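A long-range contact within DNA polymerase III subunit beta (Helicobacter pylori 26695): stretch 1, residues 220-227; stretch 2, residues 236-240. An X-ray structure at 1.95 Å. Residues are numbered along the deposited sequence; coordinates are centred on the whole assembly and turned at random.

Stretch 1, residues 220-227: KSDGMLAV
Stretch 2 (236-240) FTKLI

Antiparallel strands are joined first by their backbones, and side chains then fill the two faces so defined; this pairing in a polymerase III beta subunit is a compact example. Strands 225-227 and 236-238 run at 165°, their axes approaching to 4.7 Å. Ala226 and Thr237 form the hydrogen-bonded pair, with CA atoms 5.5 Å apart: Ala226 N donates to Thr237 O at 2.9 Å and Thr237 N to Ala226 O at 3.0 Å. The ladder extends past the strand end, where Leu239 N reaches Met224 O at 3.0 Å, 160° at the hydrogen. The flanking non-hydrogen-bonded pairs draw closer, CA to CA 4.4 Å for Leu225 and Lys238 and 4.3 Å for Val227 and Phe236. CA-H...O contacts supplement the ladder, Leu225 CA lying 3.3 Å from Thr237 O and Phe236 CA 3.2 Å from Ala226 O.

Stretch 1 folds back on itself through a turn. Lys220 and Val227 exchange backbone bonds, while Asp222 (chi1 p) uses OD1 to accept from Leu225 N at 2.8 Å and Met224 N at 3.0 Å. Ser221 OG (chi1 t) donates to Leu225 O at 2.9 Å and accepts from Gly223 N at 3.0 Å. Gly223, at phi/psi 87/-4, has a backbone that would jam a CB against the preceding carbonyl.

Packing follows the alternation. Leu225, Val227, Phe236 and Lys238 share one face: Leu225 CD2 (m, t) lies 3.6 Å from Lys238 CA and meets the Phe236 ring (chi1 p, chi2 91°) obliquely, 4.4 Å from CD1, while Val227 CG2 (chi1 t) sits 3.9 Å from Phe236 CB. Ala226 and Thr237 (chi1 t) occupy the other. Beyond the strand, buried Leu239 (m, t) points toward stretch 1, placing CD2 3.7 Å from Ala226 CB and CD1 3.5 Å from Ser221 OG.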

# COMPACT_ATOMS: atom_id res chain seq x y z
N LYS A 220 10.92 22.15 24.27
CA LYS A 220 10.54 23.19 25.22
C LYS A 220 9.04 23.36 25.28
O LYS A 220 8.34 23.16 24.29
CB LYS A 220 11.18 24.53 24.85
CG LYS A 220 12.69 24.54 24.79
CD LYS A 220 13.16 25.56 23.77
CE LYS A 220 14.67 25.74 23.80
NZ LYS A 220 15.11 26.46 25.02
N SER A 221 8.55 23.79 26.44
CA SER A 221 7.13 24.03 26.61
C SER A 221 6.84 25.16 27.57
O SER A 221 7.57 25.37 28.56
CB SER A 221 6.42 22.76 27.06
OG SER A 221 5.05 23.03 27.27
N ASP A 222 5.77 25.90 27.29
CA ASP A 222 5.34 26.95 28.20
C ASP A 222 4.05 26.56 28.90
O ASP A 222 3.39 27.38 29.55
CB ASP A 222 5.19 28.29 27.47
CG ASP A 222 4.17 28.24 26.34
OD1 ASP A 222 3.69 27.15 25.99
OD2 ASP A 222 3.86 29.32 25.79
N GLY A 223 3.69 25.28 28.79
CA GLY A 223 2.49 24.77 29.41
C GLY A 223 1.28 24.94 28.50
O GLY A 223 0.18 24.48 28.84
N MET A 224 1.48 25.59 27.36
CA MET A 224 0.40 25.80 26.39
C MET A 224 0.75 25.19 25.04
O MET A 224 -0.08 24.54 24.41
CB MET A 224 0.09 27.30 26.26
CG MET A 224 -0.45 27.90 27.55
SD MET A 224 -0.74 29.68 27.42
CE MET A 224 -1.95 29.72 26.10
N LEU A 225 1.98 25.42 24.61
CA LEU A 225 2.50 24.83 23.38
C LEU A 225 3.75 24.04 23.73
O LEU A 225 4.41 24.32 24.73
CB LEU A 225 2.86 25.92 22.37
CG LEU A 225 1.80 26.95 21.96
CD1 LEU A 225 2.41 27.97 21.02
CD2 LEU A 225 0.61 26.27 21.28
N ALA A 226 4.07 23.06 22.90
CA ALA A 226 5.39 22.45 22.95
C ALA A 226 6.09 22.76 21.64
O ALA A 226 5.49 22.68 20.56
CB ALA A 226 5.29 20.97 23.18
N VAL A 227 7.38 23.09 21.73
CA VAL A 227 8.18 23.41 20.57
C VAL A 227 9.40 22.50 20.51
O VAL A 227 10.14 22.38 21.49
CB VAL A 227 8.62 24.89 20.61
CG1 VAL A 227 9.61 25.20 19.49
CG2 VAL A 227 7.40 25.80 20.52
N PHE A 236 5.99 22.91 16.26
CA PHE A 236 5.20 23.16 17.46
C PHE A 236 3.86 22.43 17.43
O PHE A 236 3.32 22.10 16.37
CB PHE A 236 4.97 24.66 17.68
CG PHE A 236 3.80 25.21 16.91
CD1 PHE A 236 2.52 25.25 17.47
CD2 PHE A 236 3.97 25.71 15.62
CE1 PHE A 236 1.43 25.76 16.75
CE2 PHE A 236 2.90 26.24 14.91
CZ PHE A 236 1.63 26.25 15.47
N THR A 237 3.32 22.19 18.62
CA THR A 237 1.96 21.70 18.76
C THR A 237 1.30 22.33 19.96
O THR A 237 1.96 22.60 20.98
CB THR A 237 1.90 20.15 18.90
OG1 THR A 237 0.53 19.75 19.08
CG2 THR A 237 2.72 19.68 20.09
N LYS A 238 0.01 22.60 19.84
CA LYS A 238 -0.75 22.99 21.00
C LYS A 238 -0.80 21.75 21.88
O LYS A 238 -0.76 20.62 21.37
CB LYS A 238 -2.16 23.43 20.60
CG LYS A 238 -2.93 24.08 21.73
CD LYS A 238 -4.41 24.24 21.40
CE LYS A 238 -4.67 25.21 20.25
NZ LYS A 238 -6.14 25.52 20.10
N LEU A 239 -0.85 21.95 23.19
CA LEU A 239 -0.97 20.84 24.12
C LEU A 239 -2.45 20.58 24.41
O LEU A 239 -3.30 21.46 24.23
CB LEU A 239 -0.26 21.16 25.44
CG LEU A 239 1.23 21.49 25.43
CD1 LEU A 239 1.78 21.73 26.85
CD2 LEU A 239 2.02 20.41 24.73
N ILE A 240 -2.75 19.37 24.88
CA ILE A 240 -4.07 19.08 25.41
C ILE A 240 -4.21 19.60 26.84
O ILE A 240 -3.41 19.25 27.71
CB ILE A 240 -4.37 17.59 25.40
CG1 ILE A 240 -4.28 17.05 23.97
CG2 ILE A 240 -5.76 17.32 25.99
CD1 ILE A 240 -4.52 15.56 23.85